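Local atomic coordinates of GCN5-related N-acetyltransferase (Arthrobacter sp., PDB entry 2R1I), a protein that probably transfers an acetyl group from acetyl-coenzyme A to the amino group of an acceptor not yet identified, as GCN5-related N-acetyltransferases do. Residues 33-41 with 53-62; 73-83 with 114-125. All coordinates share one frame; numbering follows the deposited sequence. Where two conformers were deposited one is given.

Contact 1 of 2, residues 33-41 with 53-62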
loop_
_atom_site.group_PDB
_atom_site.type_symbol
_atom_site.label_atom_id
_atom_site.label_comp_id
_atom_site.label_asym_id
_atom_site.label_seq_id
_atom_site.Cartn_x
_atom_site.Cartn_y
_atom_site.Cartn_z
ATOM N N ALA A 33 -18.373 -2.999 -14.910
ATOM C CA ALA A 33 -17.914 -4.108 -14.039
ATOM C C ALA A 33 -17.621 -5.415 -14.798
ATOM O O ALA A 33 -16.562 -6.063 -14.561
ATOM C CB ALA A 33 -18.835 -4.341 -12.820
ATOM N N ALA A 34 -18.501 -5.808 -15.708
ATOM C CA ALA A 34 -18.300 -7.049 -16.423
ATOM C C ALA A 34 -17.100 -6.978 -17.368
ATOM O O ALA A 34 -16.327 -7.963 -17.485
ATOM C CB ALA A 34 -19.604 -7.512 -17.164
ATOM N N THR A 35 -16.940 -5.843 -18.048
ATOM C CA THR A 35 -15.828 -5.622 -18.957
ATOM C C THR A 35 -14.515 -5.760 -18.218
ATOM O O THR A 35 -13.600 -6.520 -18.620
ATOM C CB THR A 35 -15.955 -4.225 -19.616
ATOM O OG1 THR A 35 -17.062 -4.262 -20.518
ATOM C CG2 THR A 35 -14.693 -3.800 -20.417
ATOM N N VAL A 36 -14.441 -5.070 -17.105
ATOM C CA VAL A 36 -13.222 -5.035 -16.269
ATOM C C VAL A 36 -12.932 -6.435 -15.711
ATOM O O VAL A 36 -11.788 -6.892 -15.724
ATOM C CB VAL A 36 -13.291 -3.988 -15.152
ATOM C CG1 VAL A 36 -12.062 -4.092 -14.249
ATOM C CG2 VAL A 36 -13.341 -2.564 -15.764
ATOM N N ALA A 37 -13.978 -7.105 -15.226
ATOM C CA ALA A 37 -13.855 -8.482 -14.712
ATOM C C ALA A 37 -13.211 -9.407 -15.739
ATOM O O ALA A 37 -12.261 -10.135 -15.433
ATOM C CB ALA A 37 -15.211 -9.030 -14.283
ATOM N N GLN A 38 -13.697 -9.339 -16.965
ATOM C CA GLN A 38 -13.193 -10.180 -18.052
ATOM C C GLN A 38 -11.769 -9.825 -18.449
ATOM O O GLN A 38 -10.931 -10.729 -18.654
ATOM C CB GLN A 38 -14.094 -10.060 -19.271
ATOM C CG GLN A 38 -13.812 -11.065 -20.362
ATOM C CD GLN A 38 -14.118 -12.512 -19.938
ATOM O OE1 GLN A 38 -15.260 -12.855 -19.586
ATOM N NE2 GLN A 38 -13.094 -13.359 -19.968
HETATM N N MSE A 39 -11.457 -8.538 -18.517
HETATM C CA MSE A 39 -10.082 -8.126 -18.753
HETATM C C MSE A 39 -9.104 -8.596 -17.676
HETATM O O MSE A 39 -8.003 -9.088 -18.016
HETATM C CB MSE A 39 -9.987 -6.622 -18.923
HETATM C CG MSE A 39 -10.777 -6.115 -20.093
HETATM SE SE MSE A 39 -10.698 -4.190 -20.121
HETATM C CE MSE A 39 -8.666 -4.195 -20.399
ATOM N N LEU A 40 -9.489 -8.477 -16.410
ATOM C CA LEU A 40 -8.625 -8.914 -15.303
ATOM C C LEU A 40 -8.406 -10.419 -15.350
ATOM O O LEU A 40 -7.290 -10.919 -15.131
ATOM C CB LEU A 40 -9.235 -8.561 -13.966
ATOM C CG LEU A 40 -9.236 -7.087 -13.544
ATOM C CD1 LEU A 40 -9.988 -6.877 -12.268
ATOM C CD2 LEU A 40 -7.768 -6.544 -13.437
ATOM N N HIS A 41 -9.476 -11.118 -15.666
ATOM C CA HIS A 41 -9.426 -12.571 -15.823
ATOM C C HIS A 41 -8.484 -12.977 -16.950
ATOM O O HIS A 41 -7.586 -13.836 -16.767
ATOM C CB HIS A 41 -10.834 -13.143 -16.066
ATOM C CG HIS A 41 -10.868 -14.640 -16.056
ATOM N ND1 HIS A 41 -11.131 -15.364 -14.914
ATOM C CD2 HIS A 41 -10.616 -15.547 -17.031
ATOM C CE1 HIS A 41 -11.064 -16.654 -15.191
ATOM N NE2 HIS A 41 -10.750 -16.792 -16.465
ATOM N N GLY A 53 -13.079 -16.344 -10.746
ATOM C CA GLY A 53 -13.937 -16.299 -11.888
ATOM C C GLY A 53 -14.528 -14.925 -12.130
ATOM O O GLY A 53 -14.498 -14.051 -11.248
ATOM N N THR A 54 -15.046 -14.721 -13.335
ATOM C CA THR A 54 -15.587 -13.421 -13.701
ATOM C C THR A 54 -16.879 -13.101 -12.913
ATOM O O THR A 54 -17.152 -11.940 -12.703
ATOM C CB THR A 54 -15.746 -13.222 -15.263
ATOM O OG1 THR A 54 -16.694 -14.159 -15.790
ATOM C CG2 THR A 54 -14.447 -13.400 -16.007
ATOM N N ASP A 55 -17.657 -14.084 -12.448
ATOM C CA ASP A 55 -18.835 -13.768 -11.604
ATOM C C ASP A 55 -18.379 -13.075 -10.305
ATOM O O ASP A 55 -18.949 -12.041 -9.936
ATOM C CB ASP A 55 -19.665 -15.013 -11.252
ATOM C CG ASP A 55 -20.549 -15.471 -12.388
ATOM O OD1 ASP A 55 -20.600 -14.787 -13.432
ATOM O OD2 ASP A 55 -21.228 -16.527 -12.247
ATOM N N GLU A 56 -17.375 -13.650 -9.637
ATOM C CA GLU A 56 -16.814 -13.091 -8.398
ATOM C C GLU A 56 -16.204 -11.699 -8.615
ATOM O O GLU A 56 -16.472 -10.739 -7.828
ATOM C CB GLU A 56 -15.773 -14.016 -7.762
ATOM C CG GLU A 56 -15.169 -13.457 -6.498
ATOM C CD GLU A 56 -14.051 -14.325 -5.914
ATOM O OE1 GLU A 56 -14.092 -15.543 -6.162
ATOM O OE2 GLU A 56 -13.112 -13.748 -5.249
ATOM N N LEU A 57 -15.397 -11.583 -9.666
ATOM C CA LEU A 57 -14.719 -10.307 -9.967
ATOM C C LEU A 57 -15.746 -9.236 -10.300
ATOM O O LEU A 57 -15.638 -8.104 -9.813
ATOM C CB LEU A 57 -13.702 -10.462 -11.135
ATOM C CG LEU A 57 -12.424 -11.231 -10.832
ATOM C CD1 LEU A 57 -11.693 -11.480 -12.111
ATOM C CD2 LEU A 57 -11.527 -10.486 -9.845
ATOM N N ALA A 58 -16.696 -9.565 -11.161
ATOM C CA ALA A 58 -17.752 -8.607 -11.555
ATOM C C ALA A 58 -18.550 -8.108 -10.344
ATOM O O ALA A 58 -18.842 -6.950 -10.256
ATOM C CB ALA A 58 -18.684 -9.187 -12.598
ATOM N N SER A 59 -18.904 -9.020 -9.444
ATOM C CA SER A 59 -19.643 -8.682 -8.231
ATOM C C SER A 59 -18.807 -7.730 -7.356
ATOM O O SER A 59 -19.319 -6.669 -6.906
ATOM C CB SER A 59 -20.017 -9.952 -7.457
ATOM O OG SER A 59 -20.504 -9.584 -6.180
ATOM N N ARG A 60 -17.523 -8.058 -7.158
ATOM C CA ARG A 60 -16.648 -7.198 -6.390
ATOM C C ARG A 60 -16.512 -5.830 -7.045
ATOM O O ARG A 60 -16.574 -4.789 -6.402
ATOM C CB ARG A 60 -15.275 -7.811 -6.200
ATOM C CG ARG A 60 -14.395 -7.038 -5.288
ATOM C CD ARG A 60 -13.658 -7.949 -4.357
ATOM N NE ARG A 60 -12.837 -8.888 -5.082
ATOM C CZ ARG A 60 -12.821 -10.225 -4.953
ATOM N NH1 ARG A 60 -13.578 -10.913 -4.097
ATOM N NH2 ARG A 60 -11.974 -10.897 -5.704
ATOM N N LEU A 61 -16.334 -5.837 -8.358
ATOM C CA LEU A 61 -16.155 -4.585 -9.077
ATOM C C LEU A 61 -17.414 -3.695 -9.103
ATOM O O LEU A 61 -17.287 -2.489 -9.143
ATOM C CB LEU A 61 -15.690 -4.867 -10.494
ATOM C CG LEU A 61 -14.213 -5.245 -10.585
ATOM C CD1 LEU A 61 -14.072 -6.012 -11.857
ATOM C CD2 LEU A 61 -13.260 -4.035 -10.483
ATOM N N SER A 62 -18.598 -4.295 -9.060
ATOM C CA SER A 62 -19.844 -3.530 -8.991
ATOM C C SER A 62 -19.903 -2.772 -7.683
ATOM O O SER A 62 -20.617 -1.762 -7.566
ATOM C CB SER A 62 -21.055 -4.446 -9.132
ATOM O OG SER A 62 -21.180 -4.856 -10.467
HETATM O O HOH W 1 -16.835 -14.740 -18.378
#

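Contact 2 of 2, residues 73-83 with 114-125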
loop_
_atom_site.group_PDB
_atom_site.type_symbol
_atom_site.label_atom_id
_atom_site.label_comp_id
_atom_site.label_asym_id
_atom_site.label_seq_id
_atom_site.Cartn_x
_atom_site.Cartn_y
_atom_site.Cartn_z
ATOM N N LEU A 73 -8.867 2.675 -14.572
ATOM C CA LEU A 73 -8.768 3.456 -15.837
ATOM C C LEU A 73 -8.669 2.474 -17.003
ATOM O O LEU A 73 -7.959 1.444 -16.894
ATOM C CB LEU A 73 -7.616 4.475 -15.867
ATOM C CG LEU A 73 -7.582 5.527 -14.760
ATOM C CD1 LEU A 73 -6.382 6.437 -14.907
ATOM C CD2 LEU A 73 -8.888 6.311 -14.709
ATOM N N LEU A 74 -9.371 2.785 -18.106
ATOM C CA LEU A 74 -9.424 1.958 -19.297
ATOM C C LEU A 74 -8.852 2.729 -20.492
ATOM O O LEU A 74 -9.138 3.914 -20.649
ATOM C CB LEU A 74 -10.861 1.570 -19.638
ATOM C CG LEU A 74 -11.583 0.718 -18.592
ATOM C CD1 LEU A 74 -13.040 0.589 -18.927
ATOM C CD2 LEU A 74 -10.928 -0.638 -18.513
ATOM N N ALA A 75 -8.035 2.037 -21.281
ATOM C CA ALA A 75 -7.400 2.566 -22.507
ATOM C C ALA A 75 -7.842 1.705 -23.691
ATOM O O ALA A 75 -7.762 0.469 -23.639
ATOM C CB ALA A 75 -5.914 2.511 -22.376
ATOM N N GLY A 76 -8.297 2.371 -24.742
ATOM C CA GLY A 76 -8.705 1.707 -25.978
ATOM C C GLY A 76 -10.207 1.668 -26.135
ATOM O O GLY A 76 -10.953 1.759 -25.180
ATOM N N GLU A 77 -10.661 1.553 -27.380
ATOM C CA GLU A 77 -12.063 1.294 -27.618
ATOM C C GLU A 77 -12.125 0.312 -28.791
ATOM O O GLU A 77 -11.854 0.683 -29.924
ATOM C CB GLU A 77 -12.823 2.602 -27.876
ATOM C CG GLU A 77 -14.353 2.429 -27.959
ATOM C CD GLU A 77 -14.936 1.653 -26.778
ATOM O OE1 GLU A 77 -14.689 2.056 -25.615
ATOM O OE2 GLU A 77 -15.640 0.638 -27.021
ATOM N N PRO A 78 -12.389 -0.975 -28.506
ATOM C CA PRO A 78 -12.711 -1.508 -27.178
ATOM C C PRO A 78 -11.500 -1.423 -26.241
ATOM O O PRO A 78 -10.362 -1.355 -26.703
ATOM C CB PRO A 78 -13.042 -2.974 -27.474
ATOM C CG PRO A 78 -12.217 -3.290 -28.688
ATOM C CD PRO A 78 -12.315 -2.045 -29.522
ATOM N N PRO A 79 -11.728 -1.414 -24.915
ATOM C CA PRO A 79 -10.549 -1.371 -24.037
ATOM C C PRO A 79 -9.594 -2.580 -24.163
ATOM O O PRO A 79 -10.035 -3.745 -24.159
ATOM C CB PRO A 79 -11.156 -1.305 -22.640
ATOM C CG PRO A 79 -12.597 -0.955 -22.808
ATOM C CD PRO A 79 -12.997 -1.399 -24.183
ATOM N N THR A 80 -8.302 -2.293 -24.303
ATOM C CA THR A 80 -7.269 -3.340 -24.358
ATOM C C THR A 80 -6.177 -3.231 -23.290
ATOM O O THR A 80 -5.260 -4.077 -23.222
ATOM C CB THR A 80 -6.612 -3.367 -25.733
ATOM O OG1 THR A 80 -6.001 -2.098 -25.995
ATOM C CG2 THR A 80 -7.663 -3.667 -26.811
ATOM N N GLY A 81 -6.275 -2.195 -22.483
ATOM C CA GLY A 81 -5.399 -1.990 -21.325
ATOM C C GLY A 81 -6.136 -1.327 -20.177
ATOM O O GLY A 81 -7.106 -0.604 -20.362
ATOM N N LEU A 82 -5.632 -1.558 -18.988
ATOM C CA LEU A 82 -6.211 -0.949 -17.805
ATOM C C LEU A 82 -5.176 -0.681 -16.733
ATOM O O LEU A 82 -4.090 -1.303 -16.742
ATOM C CB LEU A 82 -7.352 -1.821 -17.275
ATOM C CG LEU A 82 -7.132 -3.219 -16.718
ATOM C CD1 LEU A 82 -6.422 -3.235 -15.358
ATOM C CD2 LEU A 82 -8.491 -3.922 -16.555
ATOM N N ALA A 83 -5.512 0.262 -15.850
ATOM C CA ALA A 83 -4.777 0.525 -14.623
ATOM C C ALA A 83 -5.742 0.441 -13.429
ATOM O O ALA A 83 -6.897 0.868 -13.560
ATOM C CB ALA A 83 -4.147 1.889 -14.674
ATOM N N LEU A 114 0.150 2.256 -24.653
ATOM C CA LEU A 114 -1.056 2.345 -23.823
ATOM C C LEU A 114 -0.643 2.394 -22.350
ATOM O O LEU A 114 -1.153 3.182 -21.565
ATOM C CB LEU A 114 -1.995 1.160 -24.067
ATOM C CG LEU A 114 -2.856 1.104 -25.344
ATOM C CD1 LEU A 114 -3.826 -0.085 -25.221
ATOM C CD2 LEU A 114 -3.608 2.415 -25.611
ATOM N N GLY A 115 0.290 1.527 -21.955
ATOM C CA GLY A 115 0.813 1.558 -20.578
ATOM C C GLY A 115 1.314 2.943 -20.193
ATOM O O GLY A 115 0.996 3.456 -19.114
ATOM N N SER A 116 2.077 3.563 -21.089
ATOM C CA SER A 116 2.610 4.898 -20.847
ATOM C C SER A 116 1.479 5.954 -20.656
ATOM O O SER A 116 1.512 6.766 -19.733
ATOM C CB SER A 116 3.595 5.288 -21.957
ATOM O OG SER A 116 4.255 6.455 -21.591
ATOM N N ALA A 117 0.439 5.856 -21.470
ATOM C CA ALA A 117 -0.769 6.717 -21.346
ATOM C C ALA A 117 -1.546 6.464 -20.032
ATOM O O ALA A 117 -2.043 7.384 -19.378
ATOM C CB ALA A 117 -1.720 6.470 -22.584
ATOM N N LEU A 118 -1.670 5.199 -19.682
ATOM C CA LEU A 118 -2.396 4.836 -18.468
ATOM C C LEU A 118 -1.669 5.384 -17.229
ATOM O O LEU A 118 -2.321 5.855 -16.277
ATOM C CB LEU A 118 -2.574 3.327 -18.423
ATOM C CG LEU A 118 -3.738 2.809 -19.285
ATOM C CD1 LEU A 118 -3.621 1.318 -19.552
ATOM C CD2 LEU A 118 -5.110 3.141 -18.589
ATOM N N LEU A 119 -0.333 5.294 -17.239
ATOM C CA LEU A 119 0.459 5.791 -16.103
ATOM C C LEU A 119 0.292 7.312 -15.930
ATOM O O LEU A 119 0.093 7.823 -14.838
ATOM C CB LEU A 119 1.936 5.370 -16.200
ATOM C CG LEU A 119 2.830 5.926 -15.074
ATOM C CD1 LEU A 119 2.267 5.439 -13.703
ATOM C CD2 LEU A 119 4.288 5.539 -15.261
ATOM N N ALA A 120 0.379 8.041 -17.035
ATOM C CA ALA A 120 0.206 9.479 -16.998
ATOM C C ALA A 120 -1.183 9.882 -16.507
ATOM O O ALA A 120 -1.332 10.805 -15.687
ATOM C CB ALA A 120 0.548 10.085 -18.411
ATOM N N ALA A 121 -2.218 9.191 -16.976
ATOM C CA ALA A 121 -3.572 9.470 -16.520
ATOM C C ALA A 121 -3.718 9.175 -15.004
ATOM O O ALA A 121 -4.401 9.916 -14.287
ATOM C CB ALA A 121 -4.587 8.650 -17.345
ATOM N N SER A 122 -3.067 8.103 -14.537
ATOM C CA SER A 122 -3.064 7.726 -13.089
ATOM C C SER A 122 -2.430 8.825 -12.243
ATOM O O SER A 122 -2.977 9.231 -11.245
ATOM C CB SER A 122 -2.313 6.411 -12.867
ATOM O OG SER A 122 -2.917 5.315 -13.587
ATOM N N CYS A 123 -1.301 9.384 -12.685
ATOM C CA CYS A 123 -0.690 10.453 -11.915
ATOM C C CYS A 123 -1.612 11.676 -11.802
ATOM O O CYS A 123 -1.725 12.279 -10.741
ATOM C CB CYS A 123 0.652 10.840 -12.511
ATOM S SG CYS A 123 1.893 9.587 -12.384
ATOM N N GLY A 124 -2.274 12.035 -12.901
ATOM C CA GLY A 124 -3.235 13.124 -12.906
ATOM C C GLY A 124 -4.404 12.921 -11.965
ATOM O O GLY A 124 -4.814 13.817 -11.249
ATOM N N LEU A 125 -4.939 11.718 -11.982
ATOM C CA LEU A 125 -6.034 11.388 -11.100
ATOM C C LEU A 125 -5.618 11.447 -9.623
ATOM O O LEU A 125 -6.343 11.987 -8.818
ATOM C CB LEU A 125 -6.610 10.039 -11.488
ATOM C CG LEU A 125 -7.978 9.717 -10.893
ATOM C CD1 LEU A 125 -8.878 9.088 -11.920
ATOM C CD2 LEU A 125 -7.746 8.813 -9.727
#

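Contact 1 of 2, residues 33-41 with 53-62
A37 and L61 interlock as two knobs in two holes, and A37 and A58 bring the backbones together, their CA atoms 5.0 Å apart. The helices run mostly antiparallel (133° between axes). The methyl of A37 enters the hole formed by T54, L57, A58 and L61, its CB 3.5 Å from A58 N. In return L61 sits among A33, V36, A37 and L40. With its CG anti to the carbonyl carbon (chi1 -77°), L61 brings CD1 to 3.7 Å from V36 CG1, crossing that side chain at about a right angle, and L61 CD1 meets L40 CD1 tip to tip at 4.2 Å. At the solvent-facing end T54 divides its branches: CG2 lies 3.6 Å from H41 CB, while OG1 joins a water 2.7 Å away. That water donates to Q38 OE1, which the bend of Q38 at chi2 (66°) carries toward T54; Q38 NE2 is held by D42. These are the paired helices that follow the first strand in the GNAT fold. V36 rests on V72 and L74 of strand 70-75, L40 packs on L82 of strand 81-88, and V91 and W92 of the second subunit cover L57, L61 and L40.

Contact 2 of 2, residues 73-83 with 114-125
L118 spreads its two methyls over the faces of two peptide groups; no aromatic ring takes part. L118 CD1 stands almost directly above the G81-L82 peptide, 3.7 Å from G81 C, and L118 CD2 lies over the face of the L73-L74 peptide, 3.7 Å from L73 O. The first peptide has the CE methyl of M39 on its opposite face; G81 O accepts A75 N, and the backbone of L82 pairs on with Y104 of strand 97-104. At an edge of the second, L73 O accepts A83 N. This is the GNAT α/β fold: an antiparallel β-hairpin packed against the helix whose start, in the family, usually receives the pyrophosphate of acetyl-CoA. The helix axis lies 28° from strand 81-83 and 150° from strand 73-75. A classic β-bulge, with T80 and G81 both facing A75, lies where the strands leave the turn; A75 O accepts from both T80 N and G81 N.

Against L118, A75 CB touches L118 CG at 3.8 Å. L114 CD2 packs on the same A75 CB at 4.0 Å, and the L114 side chain crosses that of T80 at about a right angle. Cutting L118 back to an alanine would take away both methyls, and is likely to leave the two peptide faces without their main cover from this helix and a gap beside A75. Farther along, L73 CD1 reaches A121 CB at 3.8 Å. S122, with OG anti to its carbonyl carbon, turns that OG against A83 CB. S122 OG donates to L118 O at 2.8 Å from 36° above the carbonyl plane, while S122 N binds the same oxygen from the opposite face.

How the contacts relate
The two contacts share one sheet from opposite faces: helix 33-47 of contact 1 packs on L74 and L82, whereas helix 109-128 of contact 2 lies against the side bearing L73, A75 and A83. Their centres are about 18 Å apart, yet they meet through M39, whose SE packs 3.9 Å from P79 CB. Contact 2 is core, 8 of its 12 touching residues being buried; contact 1 is partly buried, with 4 of 13 exposed. Neither has a direct hydrogen bond across it. Contact 1 joins helix to helix by interlocking knobs and ends in a water bridge at its rim, while contact 2 joins helix to strands through leucines, alanines and peptide faces.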